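Local coordinates for 5-formaminoimidazole-4-carboxamide-1-(Beta)-D-ribofuranosyl 5'-monophosphate synthetase (Thermococcus kodakarensis, PDB 2PBZ) that acts in IMP biosynthesis as PurP, probably using ATP and formate to convert the purine intermediate AICAR to FAICAR, at the interface of chains A and B. Numbering follows the deposited sequence. Chains: chain A/B, Hypothetical protein.

Contact 1: the interface of chains A and B. Residues chain A 200-203; chain B 199, 203-206, 209.
The first torsions of A:Trp202 and B:Asn199 differ, and each brings its group to the contact. In A:Trp202, CG is anti to the backbone N (chi1 -173°), which sends the indole across to the loop of chain B. In B:Asn199, CG lies beside the backbone N and anti to the carbonyl carbon (chi1 -86°), and this turns the amide toward the backbone of A:Arg201. The amide nitrogen ND2 of B:Asn199 gives a nearly straight hydrogen bond of 2.7 Å to the carbonyl O of A:Arg201. It also donates to the carbonyl O of B:Lys205 at 3.2 Å. Both acceptors lie in the amide plane. The other end, OD1, accepts from the backbone N of B:Val204, which sits well above the plane of the amide carbonyl. These bonds fix the amide's rotation and tie the loops together. The same ND2 lies at the edge of the indole, 3.5 Å from CE3 of A:Trp202, with the two planes 59° apart. The six-membered end of the indole presses on backbone: CZ3 of A:Trp202 is 3.4 Å from CA of B:Lys205. B:Pro206 covers one indole face, with CG of B:Pro206 4.2 Å above the ring plane and over its centre. A:Pro203 lies over the opposite face, toward the rim, so the indole is held between prolines of both chains. The two Pro203 rings also meet each other, CG to CG at 3.7 Å, although other atoms there are modelled too close. A:Arg201, an ATP-binding residue, lies beside B:Tyr209 of the ATP pocket. This loop-to-loop patch may join two subunits and bring one next to the other's nucleotide site.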
loop_
_atom_site.group_PDB
_atom_site.type_symbol
_atom_site.label_atom_id
_atom_site.label_comp_id
_atom_site.label_asym_id
_atom_site.label_seq_id
_atom_site.Cartn_x
_atom_site.Cartn_y
_atom_site.Cartn_z
ATOM N N ALA A 200 -6.033 16.849 0.192
ATOM C CA ALA A 200 -6.276 15.983 -0.941
ATOM C C ALA A 200 -7.783 15.910 -1.154
ATOM O O ALA A 200 -8.271 16.012 -2.280
ATOM C CB ALA A 200 -5.726 14.609 -0.665
ATOM N N ARG A 201 -8.505 15.737 -0.046
ATOM C CA ARG A 201 -9.959 15.648 -0.067
ATOM C C ARG A 201 -10.532 17.023 -0.397
ATOM O O ARG A 201 -11.387 17.164 -1.267
ATOM C CB ARG A 201 -10.479 15.223 1.297
ATOM C CG ARG A 201 -9.745 14.065 1.934
ATOM C CD ARG A 201 -10.169 12.707 1.412
ATOM N NE ARG A 201 -9.863 11.715 2.427
ATOM C CZ ARG A 201 -9.566 10.443 2.193
ATOM N NH1 ARG A 201 -9.527 9.961 0.943
ATOM N NH2 ARG A 201 -9.303 9.649 3.224
ATOM N N TRP A 202 -10.060 18.033 0.326
ATOM C CA TRP A 202 -10.490 19.403 0.115
ATOM C C TRP A 202 -9.396 20.339 0.584
ATOM O O TRP A 202 -9.154 20.472 1.780
ATOM C CB TRP A 202 -11.779 19.721 0.881
ATOM C CG TRP A 202 -12.309 21.091 0.525
ATOM C CD1 TRP A 202 -12.494 22.150 1.368
ATOM C CD2 TRP A 202 -12.618 21.576 -0.798
ATOM N NE1 TRP A 202 -12.890 23.263 0.660
ATOM C CE2 TRP A 202 -12.971 22.940 -0.673
ATOM C CE3 TRP A 202 -12.624 20.991 -2.076
ATOM C CZ2 TRP A 202 -13.327 23.731 -1.787
ATOM C CZ3 TRP A 202 -12.981 21.780 -3.183
ATOM C CH2 TRP A 202 -13.326 23.133 -3.026
ATOM N N PRO A 203 -8.725 21.014 -0.362
ATOM C CA PRO A 203 -7.641 21.949 -0.044
ATOM C C PRO A 203 -8.131 23.139 0.781
ATOM O O PRO A 203 -9.191 23.705 0.502
ATOM C CB PRO A 203 -7.113 22.347 -1.421
ATOM C CG PRO A 203 -8.328 22.233 -2.297
ATOM C CD PRO A 203 -8.968 20.955 -1.813
ATOM N N ASN B 199 -9.687 15.437 -6.121
ATOM C CA ASN B 199 -9.505 16.830 -5.740
ATOM C C ASN B 199 -8.035 16.867 -5.443
ATOM O O ASN B 199 -7.418 17.922 -5.431
ATOM C CB ASN B 199 -10.264 17.202 -4.460
ATOM C CG ASN B 199 -11.691 17.615 -4.725
ATOM O OD1 ASN B 199 -12.106 17.735 -5.883
ATOM N ND2 ASN B 199 -12.451 17.841 -3.662
ATOM N N PRO B 203 -8.423 20.125 -7.210
ATOM C CA PRO B 203 -9.586 20.445 -6.379
ATOM C C PRO B 203 -10.697 21.148 -7.180
ATOM O O PRO B 203 -10.424 22.005 -8.021
ATOM C CB PRO B 203 -8.988 21.316 -5.283
ATOM C CG PRO B 203 -7.833 21.980 -5.963
ATOM C CD PRO B 203 -7.232 20.866 -6.767
ATOM N N VAL B 204 -11.948 20.759 -6.937
ATOM C CA VAL B 204 -13.081 21.343 -7.650
ATOM C C VAL B 204 -14.144 21.844 -6.695
ATOM O O VAL B 204 -14.400 23.044 -6.618
ATOM C CB VAL B 204 -13.744 20.325 -8.593
ATOM C CG1 VAL B 204 -14.764 21.038 -9.490
ATOM C CG2 VAL B 204 -12.675 19.600 -9.423
ATOM N N LYS B 205 -14.774 20.911 -5.987
ATOM C CA LYS B 205 -15.827 21.222 -5.019
ATOM C C LYS B 205 -15.879 20.159 -3.919
ATOM O O LYS B 205 -15.347 19.047 -4.079
ATOM C CB LYS B 205 -17.189 21.287 -5.712
ATOM C CG LYS B 205 -17.528 20.027 -6.532
ATOM C CD LYS B 205 -18.961 20.053 -7.105
ATOM C CE LYS B 205 -20.015 20.059 -5.993
ATOM N NZ LYS B 205 -21.419 19.853 -6.478
ATOM N N PRO B 206 -16.519 20.489 -2.779
ATOM C CA PRO B 206 -16.608 19.510 -1.694
ATOM C C PRO B 206 -17.259 18.211 -2.195
ATOM O O PRO B 206 -18.364 18.228 -2.741
ATOM C CB PRO B 206 -17.453 20.241 -0.646
ATOM C CG PRO B 206 -17.061 21.675 -0.840
ATOM C CD PRO B 206 -17.072 21.792 -2.361
ATOM N N TYR B 209 -17.713 11.873 1.490
ATOM C CA TYR B 209 -16.664 11.147 2.173
ATOM C C TYR B 209 -16.900 9.648 2.247
ATOM O O TYR B 209 -16.382 8.966 3.141
ATOM C CB TYR B 209 -16.462 11.714 3.572
ATOM C CG TYR B 209 -15.830 13.073 3.547
ATOM C CD1 TYR B 209 -16.572 14.203 3.234
ATOM C CD2 TYR B 209 -14.475 13.229 3.776
ATOM C CE1 TYR B 209 -15.964 15.473 3.144
ATOM C CE2 TYR B 209 -13.865 14.478 3.690
ATOM C CZ TYR B 209 -14.606 15.594 3.374
ATOM O OH TYR B 209 -13.975 16.816 3.283
#

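Contact 2: the interface of chains A and B. Residues chain A 37-38, 41; chain B 186, 225, 228-229.
A:Phe38 and B:Tyr228 form the tight core of this patch. The rings meet edge to face, with centroids 5.4 Å apart and planes 63° apart. The CD1 edge of A:Phe38 points at the inner end of the tyrosine, 3.5 Å from CG of B:Tyr228. The tyrosine also packs against the helix backbone: its CD2 is 3.3 Å from CA of A:Phe38. Both aromatic groups point away from their helices with CG anti to the backbone N (chi1 171° and 176°), and this lets each ring reach over to the other helix. B:Pro225, three residues earlier in helix 224-241, lies over one face of the phenylalanine, toward the rim. Its CA is 3.7 Å from CB of A:Phe38, and its CG approaches CD2. At the far end of the tyrosine, the phenol OH of B:Tyr228 lies 3.4 Å from CB of A:Ser41. The serine hydroxyl OG turns back to the carbonyl O of A:Phe38, a hydrogen bond of 2.7 Å at the end of helix 36-40. The margins are looser. CB of B:Leu186 comes no nearer than 4.5 Å to CE1 of A:Phe38, and OD1 of B:Asp229 is 4.1 Å from CB of A:Pro37. With an alanine at B:Tyr228, the CD1 edge of A:Phe38 would probably lose its aromatic face, and a gap would open toward A:Ser41. Apolar contacts dominate among the residues described. The patch docks the short helix 36-40 of one copy on the long helix 224-241 of the next, and may help to hold the two copies together in the deposited assembly.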
loop_
_atom_site.group_PDB
_atom_site.type_symbol
_atom_site.label_atom_id
_atom_site.label_comp_id
_atom_site.label_asym_id
_atom_site.label_seq_id
_atom_site.Cartn_x
_atom_site.Cartn_y
_atom_site.Cartn_z
ATOM N N PRO A 37 5.716 0.342 27.920
ATOM C CA PRO A 37 4.539 -0.534 28.013
ATOM C C PRO A 37 4.278 -1.243 26.681
ATOM O O PRO A 37 4.145 -2.463 26.608
ATOM C CB PRO A 37 3.422 0.438 28.379
ATOM C CG PRO A 37 4.140 1.476 29.183
ATOM C CD PRO A 37 5.421 1.695 28.422
ATOM N N PHE A 38 4.229 -0.455 25.616
ATOM C CA PHE A 38 4.009 -0.990 24.283
ATOM C C PHE A 38 5.054 -2.017 23.831
ATOM O O PHE A 38 4.710 -3.115 23.397
ATOM C CB PHE A 38 3.969 0.146 23.270
ATOM C CG PHE A 38 3.955 -0.326 21.861
ATOM C CD1 PHE A 38 2.869 -1.035 21.366
ATOM C CD2 PHE A 38 5.051 -0.125 21.040
ATOM C CE1 PHE A 38 2.879 -1.539 20.070
ATOM C CE2 PHE A 38 5.068 -0.627 19.747
ATOM C CZ PHE A 38 3.976 -1.336 19.263
ATOM N N SER A 41 5.341 -5.547 25.551
ATOM C CA SER A 41 4.292 -6.501 25.204
ATOM C C SER A 41 4.614 -7.223 23.900
ATOM O O SER A 41 3.866 -8.092 23.463
ATOM C CB SER A 41 2.936 -5.786 25.067
ATOM O OG SER A 41 2.867 -5.017 23.876
ATOM N N LEU B 186 -1.795 -4.673 18.496
ATOM C CA LEU B 186 -1.952 -3.548 17.575
ATOM C C LEU B 186 -1.521 -4.175 16.244
ATOM O O LEU B 186 -0.336 -4.368 15.988
ATOM C CB LEU B 186 -1.009 -2.420 18.002
ATOM C CG LEU B 186 -0.840 -1.065 17.299
ATOM C CD1 LEU B 186 -1.775 -0.937 16.140
ATOM C CD2 LEU B 186 -1.046 0.059 18.314
ATOM N N PRO B 225 3.316 3.656 20.428
ATOM C CA PRO B 225 3.186 3.492 21.881
ATOM C C PRO B 225 1.960 4.220 22.440
ATOM O O PRO B 225 1.209 3.684 23.242
ATOM C CB PRO B 225 4.498 4.067 22.399
ATOM C CG PRO B 225 5.456 3.727 21.299
ATOM C CD PRO B 225 4.680 4.084 20.067
ATOM N N TYR B 228 -1.193 2.432 21.584
ATOM C CA TYR B 228 -1.285 1.218 22.378
ATOM C C TYR B 228 -1.857 1.553 23.751
ATOM O O TYR B 228 -2.679 0.806 24.286
ATOM C CB TYR B 228 0.100 0.596 22.541
ATOM C CG TYR B 228 0.119 -0.615 23.427
ATOM C CD1 TYR B 228 -0.498 -1.793 23.034
ATOM C CD2 TYR B 228 0.750 -0.581 24.666
ATOM C CE1 TYR B 228 -0.483 -2.916 23.852
ATOM C CE2 TYR B 228 0.771 -1.689 25.485
ATOM C CZ TYR B 228 0.157 -2.855 25.073
ATOM O OH TYR B 228 0.201 -3.979 25.853
ATOM N N ASP B 229 -1.399 2.667 24.320
ATOM C CA ASP B 229 -1.863 3.121 25.626
ATOM C C ASP B 229 -3.356 3.407 25.568
ATOM O O ASP B 229 -4.113 2.998 26.445
ATOM C CB ASP B 229 -1.120 4.389 26.056
ATOM C CG ASP B 229 0.359 4.146 26.315
ATOM O OD1 ASP B 229 0.715 3.077 26.849
ATOM O OD2 ASP B 229 1.172 5.032 25.990
#

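Contact 1 and contact 2 belong to one interface between chains A and B, with the centres of their C-alpha atoms about 35 Å apart. They share no residues or helices. Contact 1 joins loops, and here stretches around residues 199-206 of both copies meet. Contact 2 instead pairs unlike elements, helix 36-40 of chain A with helix 224-241 and strand 183-194 of chain B. This mixture fits an interface that is not an exact two-fold. Two distant anchors should limit rocking between subunits. The deposited assembly holds three copies, but the structure alone does not show that this is the working oligomer.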